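Local coordinates for protein scyllo-inosose 3-dehydrogenase (Thermotoga maritima, PDB 3IP1) that catalyses the NAD(+)-dependent oxidation of scyllo-inosose to 3-dehydro-scyllo-inosose, binds two zinc ions per subunit and probably serves myo-inositol breakdown, at residues D13-F18 against Q76-G81; K35-P40 against G87-P92. All coordinates share one frame; numbering follows the deposited sequence.

Contact 1 of 2, residues D13-F18 against Q76-G81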
loop_
_atom_site.group_PDB
_atom_site.type_symbol
_atom_site.label_atom_id
_atom_site.label_comp_id
_atom_site.label_asym_id
_atom_site.label_seq_id
_atom_site.Cartn_x
_atom_site.Cartn_y
_atom_site.Cartn_z
ATOM N N ASP A 13 32.723 -15.955 -29.186
ATOM C CA ASP A 13 33.679 -15.115 -29.917
ATOM C C ASP A 13 33.479 -13.642 -29.575
ATOM O O ASP A 13 32.993 -12.884 -30.406
ATOM C CB ASP A 13 33.518 -15.344 -31.428
ATOM C CG ASP A 13 34.688 -14.799 -32.245
ATOM O OD1 ASP A 13 35.698 -14.392 -31.650
ATOM O OD2 ASP A 13 34.591 -14.780 -33.492
ATOM N N PRO A 14 33.880 -13.234 -28.354
ATOM C CA PRO A 14 33.435 -11.951 -27.794
ATOM C C PRO A 14 34.005 -10.709 -28.457
ATOM O O PRO A 14 35.130 -10.725 -28.942
ATOM C CB PRO A 14 33.908 -12.014 -26.340
ATOM C CG PRO A 14 34.213 -13.456 -26.091
ATOM C CD PRO A 14 34.691 -13.989 -27.388
ATOM N N ARG A 15 33.195 -9.654 -28.489
ATOM C CA ARG A 15 33.617 -8.325 -28.879
ATOM C C ARG A 15 34.805 -7.897 -28.028
ATOM O O ARG A 15 34.958 -8.355 -26.887
ATOM C CB ARG A 15 32.454 -7.333 -28.755
ATOM C CG ARG A 15 31.335 -7.558 -29.799
ATOM C CD ARG A 15 30.521 -6.297 -29.981
ATOM N NE ARG A 15 29.582 -6.325 -31.105
ATOM C CZ ARG A 15 29.864 -5.971 -32.355
ATOM N NH1 ARG A 15 31.080 -5.596 -32.701
ATOM N NH2 ARG A 15 28.928 -6.032 -33.283
ATOM N N PRO A 16 35.681 -7.044 -28.594
ATOM C CA PRO A 16 36.928 -6.619 -27.920
ATOM C C PRO A 16 36.692 -6.020 -26.538
ATOM O O PRO A 16 37.460 -6.288 -25.619
ATOM C CB PRO A 16 37.495 -5.550 -28.860
ATOM C CG PRO A 16 36.897 -5.850 -30.179
ATOM C CD PRO A 16 35.528 -6.403 -29.912
ATOM N N GLU A 17 35.632 -5.231 -26.385
ATOM C CA GLU A 17 35.292 -4.634 -25.074
ATOM C C GLU A 17 34.934 -5.646 -23.976
ATOM O O GLU A 17 35.024 -5.325 -22.781
ATOM C CB GLU A 17 34.158 -3.592 -25.211
ATOM C CG GLU A 17 32.822 -4.148 -25.754
ATOM C CD GLU A 17 32.637 -3.939 -27.261
ATOM O OE1 GLU A 17 33.652 -3.821 -28.002
ATOM O OE2 GLU A 17 31.462 -3.890 -27.702
ATOM N N PHE A 18 34.531 -6.859 -24.352
ATOM C CA PHE A 18 33.976 -7.785 -23.371
ATOM C C PHE A 18 35.021 -8.248 -22.374
ATOM O O PHE A 18 36.120 -8.635 -22.750
ATOM C CB PHE A 18 33.338 -9.000 -24.053
ATOM C CG PHE A 18 32.883 -10.076 -23.092
ATOM C CD1 PHE A 18 31.627 -10.000 -22.477
ATOM C CD2 PHE A 18 33.702 -11.170 -22.813
ATOM C CE1 PHE A 18 31.196 -10.981 -21.608
ATOM C CE2 PHE A 18 33.274 -12.172 -21.930
ATOM C CZ PHE A 18 32.013 -12.064 -21.322
ATOM N N GLN A 76 19.078 -13.965 -34.487
ATOM C CA GLN A 76 19.283 -12.883 -35.433
ATOM C C GLN A 76 20.593 -12.213 -35.063
ATOM O O GLN A 76 20.927 -12.125 -33.886
ATOM C CB GLN A 76 18.156 -11.871 -35.326
ATOM C CG GLN A 76 18.230 -10.722 -36.323
ATOM C CD GLN A 76 16.912 -9.962 -36.410
ATOM O OE1 GLN A 76 15.994 -10.212 -35.637
ATOM N NE2 GLN A 76 16.805 -9.059 -37.369
ATOM N N THR A 77 21.318 -11.707 -36.058
ATOM C CA THR A 77 22.616 -11.069 -35.787
ATOM C C THR A 77 22.726 -9.643 -36.302
ATOM O O THR A 77 22.002 -9.248 -37.206
ATOM C CB THR A 77 23.776 -11.847 -36.421
ATOM O OG1 THR A 77 23.740 -11.643 -37.833
ATOM C CG2 THR A 77 23.679 -13.342 -36.110
ATOM N N ASP A 78 23.658 -8.883 -35.733
ATOM C CA ASP A 78 24.052 -7.610 -36.329
ATOM C C ASP A 78 24.979 -7.869 -37.513
ATOM O O ASP A 78 25.236 -9.032 -37.870
ATOM C CB ASP A 78 24.706 -6.696 -35.298
ATOM C CG ASP A 78 25.967 -7.294 -34.696
ATOM O OD1 ASP A 78 26.560 -8.218 -35.316
ATOM O OD2 ASP A 78 26.360 -6.839 -33.598
ATOM N N GLU A 79 25.488 -6.802 -38.115
ATOM C CA GLU A 79 26.371 -6.911 -39.283
ATOM C C GLU A 79 27.640 -7.742 -39.060
ATOM O O GLU A 79 28.192 -8.288 -40.010
ATOM C CB GLU A 79 26.745 -5.518 -39.786
ATOM C CG GLU A 79 25.557 -4.743 -40.334
ATOM C CD GLU A 79 25.960 -3.598 -41.260
ATOM O OE1 GLU A 79 27.108 -3.067 -41.155
ATOM O OE2 GLU A 79 25.104 -3.227 -42.102
ATOM N N GLU A 80 28.080 -7.852 -37.813
ATOM C CA GLU A 80 29.306 -8.561 -37.479
ATOM C C GLU A 80 29.024 -9.969 -36.995
ATOM O O GLU A 80 29.926 -10.641 -36.486
ATOM C CB GLU A 80 30.106 -7.811 -36.403
ATOM C CG GLU A 80 30.768 -6.534 -36.875
ATOM C CD GLU A 80 29.811 -5.350 -36.862
ATOM O OE1 GLU A 80 29.028 -5.223 -35.887
ATOM O OE2 GLU A 80 29.839 -4.540 -37.822
ATOM N N GLY A 81 27.770 -10.405 -37.117
ATOM C CA GLY A 81 27.399 -11.767 -36.728
ATOM C C GLY A 81 27.077 -12.048 -35.257
ATOM O O GLY A 81 26.771 -13.195 -34.904
#

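Contact 2 of 2, residues K35-P40 against G87-P92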
loop_
_atom_site.group_PDB
_atom_site.type_symbol
_atom_site.label_atom_id
_atom_site.label_comp_id
_atom_site.label_asym_id
_atom_site.label_seq_id
_atom_site.Cartn_x
_atom_site.Cartn_y
_atom_site.Cartn_z
ATOM N N LYS A 35 27.347 -9.501 -26.637
ATOM C CA LYS A 35 28.768 -9.168 -26.578
ATOM C C LYS A 35 29.651 -10.399 -26.781
ATOM O O LYS A 35 30.873 -10.269 -26.834
ATOM C CB LYS A 35 29.122 -8.545 -25.217
ATOM C CG LYS A 35 28.355 -7.269 -24.890
ATOM C CD LYS A 35 28.680 -6.165 -25.891
ATOM C CE LYS A 35 28.376 -4.796 -25.308
ATOM N NZ LYS A 35 28.597 -3.744 -26.330
ATOM N N VAL A 36 29.035 -11.581 -26.872
ATOM C CA VAL A 36 29.784 -12.833 -26.799
ATOM C C VAL A 36 29.476 -13.828 -27.920
ATOM O O VAL A 36 30.378 -14.291 -28.619
ATOM C CB VAL A 36 29.542 -13.505 -25.438
ATOM C CG1 VAL A 36 30.133 -14.928 -25.410
ATOM C CG2 VAL A 36 30.147 -12.660 -24.324
ATOM N N TRP A 37 28.198 -14.159 -28.078
ATOM C CA TRP A 37 27.781 -15.194 -29.005
ATOM C C TRP A 37 27.670 -14.689 -30.437
ATOM O O TRP A 37 27.057 -13.652 -30.716
ATOM C CB TRP A 37 26.463 -15.839 -28.547
ATOM C CG TRP A 37 26.511 -16.452 -27.175
ATOM C CD1 TRP A 37 25.887 -15.979 -26.058
ATOM C CD2 TRP A 37 27.223 -17.642 -26.762
ATOM N NE1 TRP A 37 26.147 -16.796 -24.989
ATOM C CE2 TRP A 37 26.964 -17.822 -25.387
ATOM C CE3 TRP A 37 28.048 -18.571 -27.423
ATOM C CZ2 TRP A 37 27.499 -18.897 -24.648
ATOM C CZ3 TRP A 37 28.572 -19.643 -26.696
ATOM C CH2 TRP A 37 28.287 -19.798 -25.320
ATOM N N ARG A 38 28.255 -15.457 -31.345
ATOM C CA ARG A 38 28.357 -15.073 -32.754
ATOM C C ARG A 38 27.927 -16.230 -33.674
ATOM O O ARG A 38 28.132 -17.399 -33.335
ATOM C CB ARG A 38 29.811 -14.707 -33.022
ATOM C CG ARG A 38 30.025 -13.745 -34.144
ATOM C CD ARG A 38 31.467 -13.296 -34.126
ATOM N NE ARG A 38 31.709 -12.260 -35.105
ATOM C CZ ARG A 38 32.921 -11.843 -35.452
ATOM N NH1 ARG A 38 34.001 -12.396 -34.905
ATOM N NH2 ARG A 38 33.045 -10.883 -36.352
ATOM N N TYR A 39 27.357 -15.892 -34.829
ATOM C CA TYR A 39 26.930 -16.855 -35.866
ATOM C C TYR A 39 25.965 -17.917 -35.339
ATOM O O TYR A 39 26.215 -19.102 -35.477
ATOM C CB TYR A 39 28.136 -17.527 -36.556
ATOM C CG TYR A 39 29.267 -16.556 -36.894
ATOM C CD1 TYR A 39 29.091 -15.544 -37.842
ATOM C CD2 TYR A 39 30.501 -16.648 -36.252
ATOM C CE1 TYR A 39 30.125 -14.643 -38.142
ATOM C CE2 TYR A 39 31.539 -15.769 -36.558
ATOM C CZ TYR A 39 31.334 -14.767 -37.496
ATOM O OH TYR A 39 32.351 -13.910 -37.779
ATOM N N PRO A 40 24.839 -17.490 -34.738
ATOM C CA PRO A 40 23.941 -18.488 -34.164
ATOM C C PRO A 40 23.293 -19.327 -35.251
ATOM O O PRO A 40 23.096 -18.856 -36.370
ATOM C CB PRO A 40 22.877 -17.632 -33.475
ATOM C CG PRO A 40 22.839 -16.360 -34.338
ATOM C CD PRO A 40 24.272 -16.129 -34.675
ATOM N N GLY A 87 20.951 -10.446 -23.207
ATOM C CA GLY A 87 20.925 -11.015 -21.855
ATOM C C GLY A 87 21.578 -12.373 -21.633
ATOM O O GLY A 87 22.417 -12.828 -22.421
ATOM N N LEU A 88 21.197 -13.008 -20.525
ATOM C CA LEU A 88 21.705 -14.317 -20.113
ATOM C C LEU A 88 21.470 -15.405 -21.168
ATOM O O LEU A 88 20.348 -15.624 -21.615
ATOM C CB LEU A 88 21.046 -14.725 -18.792
ATOM C CG LEU A 88 21.401 -16.074 -18.177
ATOM C CD1 LEU A 88 22.873 -16.069 -17.695
ATOM C CD2 LEU A 88 20.450 -16.374 -17.042
ATOM N N THR A 89 22.553 -16.083 -21.542
ATOM C CA THR A 89 22.549 -17.068 -22.618
ATOM C C THR A 89 23.643 -18.124 -22.382
ATOM O O THR A 89 24.809 -17.784 -22.167
ATOM C CB THR A 89 22.762 -16.388 -23.988
ATOM O OG1 THR A 89 23.669 -15.289 -23.828
ATOM C CG2 THR A 89 21.441 -15.855 -24.547
ATOM N N GLY A 90 23.251 -19.395 -22.418
ATOM C CA GLY A 90 24.171 -20.522 -22.224
ATOM C C GLY A 90 23.983 -21.511 -23.367
ATOM O O GLY A 90 23.080 -22.330 -23.316
ATOM N N PHE A 91 24.816 -21.409 -24.408
ATOM C CA PHE A 91 24.687 -22.224 -25.632
ATOM C C PHE A 91 25.680 -23.395 -25.684
ATOM O O PHE A 91 26.815 -23.265 -25.209
ATOM C CB PHE A 91 24.855 -21.342 -26.882
ATOM C CG PHE A 91 23.828 -20.221 -26.999
ATOM C CD1 PHE A 91 22.491 -20.427 -26.656
ATOM C CD2 PHE A 91 24.206 -18.965 -27.485
ATOM C CE1 PHE A 91 21.566 -19.412 -26.761
ATOM C CE2 PHE A 91 23.284 -17.936 -27.608
ATOM C CZ PHE A 91 21.951 -18.161 -27.257
ATOM N N PRO A 92 25.289 -24.528 -26.304
ATOM C CA PRO A 92 24.008 -24.763 -27.000
ATOM C C PRO A 92 22.861 -24.974 -26.012
ATOM O O PRO A 92 23.100 -25.336 -24.862
ATOM C CB PRO A 92 24.268 -26.043 -27.803
ATOM C CG PRO A 92 25.371 -26.747 -27.052
ATOM C CD PRO A 92 26.236 -25.649 -26.486
#

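Contact 1 of 2, residues D13-F18 against Q76-G81
Arg15 and Glu80 mark the closest approach of two surface loops whose backbones nevertheless stay well apart, with Arg15 CA 9.6 Å from Glu80 CA. Each loop folds into a type I beta turn, Arg15 to Phe18 in one and Asp78 to Gly81 in the other, so each segment is a compact bend, and a long side chain has to span the space between them. Arg15 does so. Its chain runs extended from CG to NE and delivers a single nitrogen, NH2, to two carboxylates at once, which is how a three-residue salt-bridge network can join the two segments, between which no backbone-to-backbone bond is formed. NH2 lies 2.7 Å from Glu80 OE1 in a fairly straight bond (164°) and equally 2.7 Å from Asp78 OD2 in a more bent one (148°). Both acceptors sit at the edge of the guanidinium, close to its plane, but they offer themselves differently: Glu80 OE1 is met on its anti side, whereas Asp78 OD2 is approached from above its carboxylate plane. Glu80 bends at chi2 (83°), and its side chain crosses that of Arg15 at about a right angle. Asp78 is steadied by its own turn, because its other oxygen, OD1, accepts from Glu80 N at 2.9 Å in an Asx turn and also from Tyr82 N. The two neighbouring acidic groups would be expected to repel each other, and the shared arginine probably offsets this. In the fold, Arg15 belongs to the loop that leaves strand 3-12 and leads towards strand 37-38, while Asp78 and Glu80 follow helix 69-75 on the way to strand 93-94.

Contact 2 of 2, residues K35-P40 against G87-P92
Trp37 and Phe91 form a T-shaped (edge-to-face) aromatic pair beside the antiparallel sheet in which strand 3-12 pairs with strands 37-38, 40-47 and 93-94. The pair is a compact example of how a loop is fixed to a sheet by one large indole. An edge of the Phe91 ring comes down on one face of Trp37, its centroid 4.4 Å from that of the indole five-membered ring and the planes 58° apart. Closest is Phe91 CD2, 3.4 Å from Trp37 CD2. With CG anti to its own carbonyl carbon (chi1 -60°), Phe91 brings its CD2-CE2 edge onto the pyrrole half of the indole, while CB sits over the benzene half: a CH-pi contact puts Phe91 CB 4.0 Å from the centroid of the six-membered ring, almost on its normal. Val36 CG1 touches the opposite face towards the rim, and Trp12 adds a second edge-to-face partner from strand 3-12. Phe91 is backed in turn by Leu8 of that strand and Met74 of helix 69-75. An alanine in place of Trp37 is likely to leave Phe91 without the face it packs on and Thr89 O without its indole donor, opening a gap between sheet and loop. Thr89 OG1 lies at the pyrrole edge of the indole, near the ring plane; the Thr89 side chain is about 8 Å from that of Ser70, a probable member of the charge relay. The hydroxyl is tied back to its own loop, Thr89 OG1 donating to Gly87 O at 3.1 Å. The indole N-H makes a bent bond: Trp37 NE1 donates to Thr89 O at 3.3 Å, arriving from above the carbonyl plane at an N-H...O angle of 144°.

The two contacts illustrate how a pair of connections can be joined twice, once at the surface and once in the interior. Their centres lie 10 Å apart, and their segments alternate along the chain: 13-18, 35-40, 76-81, 87-92. The first two run from the loop after strand 3-12, through strand 37-38, to the start of strand 40-47; the last two lie in the loop between helix 69-75 and strand 93-94. Contact 1 is the outer, charged one; contact 2 is buried. They meet directly, Gly81 O standing 2.8 Å from Tyr39 N in a probable hydrogen bond. Together they join the loop following the helix that carries His73, a probable charge-relay residue, to the chain after strand 3-12: contact 1 to its loop, contact 2 to Trp37.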